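Local structure of aminoglycoside N(3)-acetyltransferase III (Serratia marcescens, 7LAO) at residues E226-H238 against L250-L264. The protein transfers the acetyl group of acetyl-CoA to the 3-amino group of 2-deoxystreptamine antibiotics such as gentamicin, kanamycin and tobramycin, giving resistance to them. Sequence-based numbering, arbitrary orientation.
Sequences ETIAKAYVELGRH and LFEAQDIVSFGVTYL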
loop_
_atom_site.group_PDB
_atom_site.type_symbol
_atom_site.label_atom_id
_atom_site.label_comp_id
_atom_site.label_asym_id
_atom_site.label_seq_id
_atom_site.Cartn_x
_atom_site.Cartn_y
_atom_site.Cartn_z
ATOM N N GLU A 226 -8.115 -7.118 7.907
ATOM C CA GLU A 226 -9.380 -7.676 7.460
ATOM C C GLU A 226 -10.449 -7.558 8.544
ATOM O O GLU A 226 -11.595 -7.175 8.266
ATOM C CB GLU A 226 -9.170 -9.137 7.064
ATOM C CG GLU A 226 -10.414 -9.817 6.604
ATOM C CD GLU A 226 -10.128 -11.145 5.902
ATOM O OE1 GLU A 226 -11.091 -11.787 5.470
ATOM O OE2 GLU A 226 -8.951 -11.549 5.782
ATOM N N THR A 227 -10.095 -7.897 9.783
ATOM C CA THR A 227 -11.082 -7.837 10.855
ATOM C C THR A 227 -11.637 -6.417 10.968
ATOM O O THR A 227 -12.853 -6.212 10.985
ATOM C CB THR A 227 -10.445 -8.309 12.176
ATOM O OG1 THR A 227 -10.014 -9.665 12.029
ATOM C CG2 THR A 227 -11.437 -8.260 13.353
ATOM N N ILE A 228 -10.753 -5.421 10.942
ATOM C CA ILE A 228 -11.165 -4.039 11.164
ATOM C C ILE A 228 -11.967 -3.505 9.982
ATOM O O ILE A 228 -12.995 -2.836 10.168
ATOM C CB ILE A 228 -9.938 -3.160 11.449
ATOM C CG1 ILE A 228 -9.357 -3.515 12.825
ATOM C CG2 ILE A 228 -10.339 -1.702 11.440
ATOM C CD1 ILE A 228 -7.963 -2.988 13.031
ATOM N N ALA A 229 -11.519 -3.799 8.753
ATOM C CA ALA A 229 -12.228 -3.322 7.576
ATOM C C ALA A 229 -13.628 -3.883 7.523
ATOM O O ALA A 229 -14.578 -3.160 7.206
ATOM C CB ALA A 229 -11.464 -3.697 6.299
ATOM N N LYS A 230 -13.775 -5.175 7.808
ATOM C CA LYS A 230 -15.115 -5.757 7.830
ATOM C C LYS A 230 -16.004 -5.066 8.855
ATOM O O LYS A 230 -17.188 -4.792 8.591
ATOM C CB LYS A 230 -15.041 -7.253 8.123
ATOM C CG LYS A 230 -14.402 -8.088 7.036
ATOM C CD LYS A 230 -13.908 -9.420 7.611
ATOM C CE LYS A 230 -14.893 -10.519 7.419
ATOM N NZ LYS A 230 -14.717 -11.037 6.031
ATOM N N ALA A 231 -15.477 -4.845 10.064
ATOM C CA ALA A 231 -16.266 -4.161 11.082
ATOM C C ALA A 231 -16.590 -2.740 10.649
ATOM O O ALA A 231 -17.724 -2.280 10.853
ATOM C CB ALA A 231 -15.529 -4.145 12.430
ATOM N N TYR A 232 -15.637 -2.056 9.970
ATOM C CA TYR A 232 -15.905 -0.694 9.514
ATOM C C TYR A 232 -16.989 -0.677 8.444
ATOM O O TYR A 232 -17.864 0.205 8.436
ATOM C CB TYR A 232 -14.623 -0.033 8.974
ATOM C CG TYR A 232 -14.823 1.385 8.479
ATOM C CD1 TYR A 232 -14.883 2.474 9.372
ATOM C CD2 TYR A 232 -14.914 1.653 7.091
ATOM C CE1 TYR A 232 -15.073 3.806 8.898
ATOM C CE2 TYR A 232 -15.069 2.960 6.626
ATOM C CZ TYR A 232 -15.135 4.014 7.509
ATOM O OH TYR A 232 -15.356 5.276 6.996
ATOM N N VAL A 233 -16.966 -1.660 7.546
ATOM C CA VAL A 233 -17.968 -1.675 6.481
ATOM C C VAL A 233 -19.418 -1.656 7.007
ATOM O O VAL A 233 -20.301 -1.078 6.363
ATOM C CB VAL A 233 -17.683 -2.870 5.548
ATOM C CG1 VAL A 233 -19.007 -3.334 4.759
ATOM C CG2 VAL A 233 -16.552 -2.517 4.621
ATOM N N GLU A 234 -19.681 -2.213 8.203
ATOM C CA GLU A 234 -21.042 -2.238 8.711
ATOM C C GLU A 234 -21.642 -0.842 8.899
ATOM O O GLU A 234 -22.874 -0.683 8.831
ATOM C CB GLU A 234 -21.072 -3.032 10.014
ATOM C CG GLU A 234 -20.714 -4.498 9.846
ATOM C CD GLU A 234 -20.978 -5.310 11.116
ATOM O OE1 GLU A 234 -21.017 -4.705 12.213
ATOM O OE2 GLU A 234 -21.164 -6.544 11.016
ATOM N N LEU A 235 -20.800 0.191 9.113
ATOM C CA LEU A 235 -21.298 1.560 9.304
ATOM C C LEU A 235 -21.924 2.154 8.048
ATOM O O LEU A 235 -22.691 3.125 8.147
ATOM C CB LEU A 235 -20.148 2.479 9.736
ATOM C CG LEU A 235 -19.441 2.221 11.062
ATOM C CD1 LEU A 235 -18.309 3.306 11.322
ATOM C CD2 LEU A 235 -20.408 2.215 12.202
ATOM N N GLY A 236 -21.623 1.590 6.877
ATOM C CA GLY A 236 -22.240 2.084 5.658
ATOM C C GLY A 236 -21.734 3.459 5.250
ATOM O O GLY A 236 -22.440 4.181 4.540
ATOM N N ARG A 237 -20.533 3.853 5.702
ATOM C CA ARG A 237 -19.947 5.169 5.343
ATOM C C ARG A 237 -19.172 5.134 4.043
ATOM O O ARG A 237 -19.106 6.140 3.343
ATOM C CB ARG A 237 -18.957 5.663 6.421
ATOM C CG ARG A 237 -19.656 5.858 7.805
ATOM C CD ARG A 237 -18.568 6.245 8.850
ATOM N NE ARG A 237 -19.194 6.541 10.131
ATOM C CZ ARG A 237 -18.550 7.058 11.157
ATOM N NH1 ARG A 237 -17.238 7.341 11.060
ATOM N NH2 ARG A 237 -19.221 7.280 12.281
ATOM N N HIS A 238 -18.605 3.992 3.717
ATOM C CA HIS A 238 -17.800 3.813 2.517
ATOM C C HIS A 238 -18.726 3.705 1.299
ATOM O O HIS A 238 -19.940 3.667 1.435
ATOM C CB HIS A 238 -16.991 2.537 2.672
ATOM C CG HIS A 238 -17.876 1.339 2.672
ATOM N ND1 HIS A 238 -18.722 1.040 3.731
ATOM C CD2 HIS A 238 -18.155 0.441 1.695
ATOM C CE1 HIS A 238 -19.451 -0.019 3.415
ATOM N NE2 HIS A 238 -19.129 -0.403 2.183
ATOM N N LEU A 250 -14.483 2.257 -2.000
ATOM C CA LEU A 250 -13.768 3.506 -1.782
ATOM C C LEU A 250 -13.994 3.927 -0.313
ATOM O O LEU A 250 -15.145 4.098 0.128
ATOM C CB LEU A 250 -14.196 4.603 -2.777
ATOM C CG LEU A 250 -13.444 5.961 -2.672
ATOM C CD1 LEU A 250 -11.958 5.891 -3.016
ATOM C CD2 LEU A 250 -14.161 7.053 -3.503
ATOM N N PHE A 251 -12.900 4.004 0.438
ATOM C CA PHE A 251 -12.855 4.351 1.871
ATOM C C PHE A 251 -12.150 5.681 2.105
ATOM O O PHE A 251 -11.088 5.955 1.521
ATOM C CB PHE A 251 -12.070 3.297 2.655
ATOM C CG PHE A 251 -12.589 1.926 2.549
ATOM C CD1 PHE A 251 -13.737 1.572 3.226
ATOM C CD2 PHE A 251 -11.906 0.943 1.819
ATOM C CE1 PHE A 251 -14.252 0.271 3.186
ATOM C CE2 PHE A 251 -12.422 -0.385 1.761
ATOM C CZ PHE A 251 -13.566 -0.711 2.442
ATOM N N GLU A 252 -12.678 6.479 3.044
ATOM C CA GLU A 252 -11.999 7.688 3.507
ATOM C C GLU A 252 -10.911 7.290 4.489
ATOM O O GLU A 252 -11.212 6.656 5.524
ATOM C CB GLU A 252 -12.996 8.632 4.174
ATOM C CG GLU A 252 -12.480 9.990 4.414
ATOM C CD GLU A 252 -12.947 10.574 5.742
ATOM O OE1 GLU A 252 -12.087 10.857 6.613
ATOM O OE2 GLU A 252 -14.179 10.738 5.910
ATOM N N ALA A 253 -9.649 7.675 4.210
ATOM C CA ALA A 253 -8.555 7.079 4.976
ATOM C C ALA A 253 -8.533 7.566 6.432
ATOM O O ALA A 253 -8.264 6.779 7.332
ATOM C CB ALA A 253 -7.165 7.372 4.365
ATOM N N GLN A 254 -8.784 8.845 6.669
ATOM C CA GLN A 254 -8.763 9.327 8.061
ATOM C C GLN A 254 -9.804 8.593 8.902
ATOM O O GLN A 254 -9.579 8.275 10.077
ATOM C CB GLN A 254 -8.978 10.843 8.092
ATOM C CG GLN A 254 -7.750 11.623 7.531
ATOM C CD GLN A 254 -7.848 13.183 7.454
ATOM O OE1 GLN A 254 -8.922 13.781 7.376
ATOM N NE2 GLN A 254 -6.684 13.824 7.423
ATOM N N ASP A 255 -10.957 8.334 8.308
ATOM C CA ASP A 255 -12.079 7.764 9.050
ATOM C C ASP A 255 -11.857 6.289 9.356
ATOM O O ASP A 255 -12.059 5.853 10.497
ATOM C CB ASP A 255 -13.364 7.970 8.270
ATOM C CG ASP A 255 -14.600 7.897 9.192
ATOM O OD1 ASP A 255 -15.421 7.028 8.993
ATOM O OD2 ASP A 255 -14.692 8.668 10.144
ATOM N N ILE A 256 -11.321 5.531 8.405
ATOM C CA ILE A 256 -11.123 4.117 8.685
ATOM C C ILE A 256 -9.948 3.901 9.615
ATOM O O ILE A 256 -9.935 2.935 10.405
ATOM C CB ILE A 256 -10.976 3.311 7.387
ATOM C CG1 ILE A 256 -11.319 1.852 7.676
ATOM C CG2 ILE A 256 -9.518 3.527 6.738
ATOM C CD1 ILE A 256 -11.481 1.034 6.413
ATOM N N VAL A 257 -8.949 4.793 9.574
ATOM C CA VAL A 257 -7.860 4.706 10.524
ATOM C C VAL A 257 -8.373 5.052 11.920
ATOM O O VAL A 257 -8.038 4.387 12.904
ATOM C CB VAL A 257 -6.705 5.625 10.069
ATOM C CG1 VAL A 257 -5.742 5.948 11.234
ATOM C CG2 VAL A 257 -5.964 4.941 8.939
ATOM N N SER A 258 -9.174 6.108 12.035
ATOM C CA SER A 258 -9.712 6.482 13.356
ATOM C C SER A 258 -10.596 5.360 13.919
ATOM O O SER A 258 -10.473 4.965 15.087
ATOM C CB SER A 258 -10.509 7.770 13.216
ATOM O OG SER A 258 -11.087 8.109 14.456
ATOM N N PHE A 259 -11.431 4.770 13.046
ATOM C CA PHE A 259 -12.210 3.610 13.452
ATOM C C PHE A 259 -11.301 2.495 13.930
ATOM O O PHE A 259 -11.555 1.868 14.958
ATOM C CB PHE A 259 -13.066 3.100 12.288
ATOM C CG PHE A 259 -13.824 1.850 12.638
ATOM C CD1 PHE A 259 -13.291 0.581 12.421
ATOM C CD2 PHE A 259 -15.066 1.956 13.278
ATOM C CE1 PHE A 259 -14.076 -0.581 12.819
ATOM C CE2 PHE A 259 -15.794 0.821 13.617
ATOM C CZ PHE A 259 -15.285 -0.420 13.394
ATOM N N GLY A 260 -10.253 2.213 13.169
ATOM C CA GLY A 260 -9.362 1.119 13.509
ATOM C C GLY A 260 -8.676 1.327 14.853
ATOM O O GLY A 260 -8.527 0.381 15.632
ATOM N N VAL A 261 -8.285 2.568 15.155
ATOM C CA VAL A 261 -7.647 2.833 16.446
ATOM C C VAL A 261 -8.666 2.618 17.573
ATOM O O VAL A 261 -8.369 1.976 18.584
ATOM C CB VAL A 261 -7.029 4.255 16.462
ATOM C CG1 VAL A 261 -6.435 4.613 17.849
ATOM C CG2 VAL A 261 -5.920 4.385 15.439
ATOM N N THR A 262 -9.887 3.124 17.385
ATOM C CA THR A 262 -10.968 2.939 18.347
ATOM C C THR A 262 -11.270 1.457 18.560
ATOM O O THR A 262 -11.398 0.990 19.694
ATOM C CB THR A 262 -12.225 3.654 17.820
ATOM O OG1 THR A 262 -11.927 5.036 17.596
ATOM C CG2 THR A 262 -13.402 3.525 18.794
ATOM N N TYR A 263 -11.458 0.727 17.456
ATOM C CA TYR A 263 -11.671 -0.716 17.493
ATOM C C TYR A 263 -10.584 -1.412 18.296
ATOM O O TYR A 263 -10.870 -2.236 19.171
ATOM C CB TYR A 263 -11.693 -1.272 16.042
ATOM C CG TYR A 263 -12.035 -2.768 15.991
ATOM C CD1 TYR A 263 -13.353 -3.190 15.854
ATOM C CD2 TYR A 263 -11.045 -3.751 16.132
ATOM C CE1 TYR A 263 -13.706 -4.568 15.829
ATOM C CE2 TYR A 263 -11.389 -5.134 16.121
ATOM C CZ TYR A 263 -12.715 -5.524 15.965
ATOM O OH TYR A 263 -13.040 -6.863 15.956
ATOM N N LEU A 264 -9.318 -1.129 17.975
ATOM C CA LEU A 264 -8.234 -1.821 18.665
ATOM C C LEU A 264 -8.202 -1.463 20.152
ATOM O O LEU A 264 -7.891 -2.314 21.002
ATOM C CB LEU A 264 -6.892 -1.505 17.997
ATOM C CG LEU A 264 -6.613 -2.222 16.657
ATOM C CD1 LEU A 264 -5.399 -1.642 15.940
ATOM C CD2 LEU A 264 -6.434 -3.732 16.844
#
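Ile228 and Gly260 lie where helix 226-233 passes over helix 253-264; the axes come within 9.9 Å, their N-to-C directions 110° apart, and Ile228 CG2 rests 3.6 Å from Gly260 CA. Ile228 is a knob in a hole made by Phe259, Gly260, Tyr263 and Leu264: CG2 is anti to the backbone N and meets glycine and the Phe259 edge, while CG1 carries CD1 on to Leu264 CG. Tyr263 reaches past Ala231 CB to Thr227, whose CG2 touches the tyrosine hydroxyl; Thr227 OG1 bonds to Asp223 O. One turn on, Tyr232, its CG anti to the backbone N, runs along helix 253-264 toward that helix's N-terminal end. Ile256 CG1 sits over one face of its ring, a CH-pi contact 3.8 Å from the centroid. The ring edge is directed at the face of Phe259 in an offset edge-to-face pair, planes at 67°, and Tyr232 CB lies over that face. Between the helices the chain forms a beta hairpin, strands 239-243 and 246-252, at one margin of the mixed sheet, packing the helix entering the hairpin against the helix leaving it; helix 170-177 adds Leu171 beside Ile228 and Val170 beside Ile256. Past the tyrosine, Asp255 OD1 accepts two bonds: Tyr232 OH donates to its anti lone pair at 2.7 Å, and Arg237 NH1 to its syn lone pair at 2.8 Å. The arginine bond, a salt bridge, lies in the guanidinium plane and is nearly straight at 161°; the two donors should favour a charged carboxylate. Leu235 CD1 lies above the rim of one guanidinium face and touches Phe259 CD2. Where strand and loop meet, His238 CB lies 3.4 Å from Phe251 CD1 with the rings oblique, Val233 CG2 is at the phenylalanine edge, and His238 NE2 bonds to Glu240.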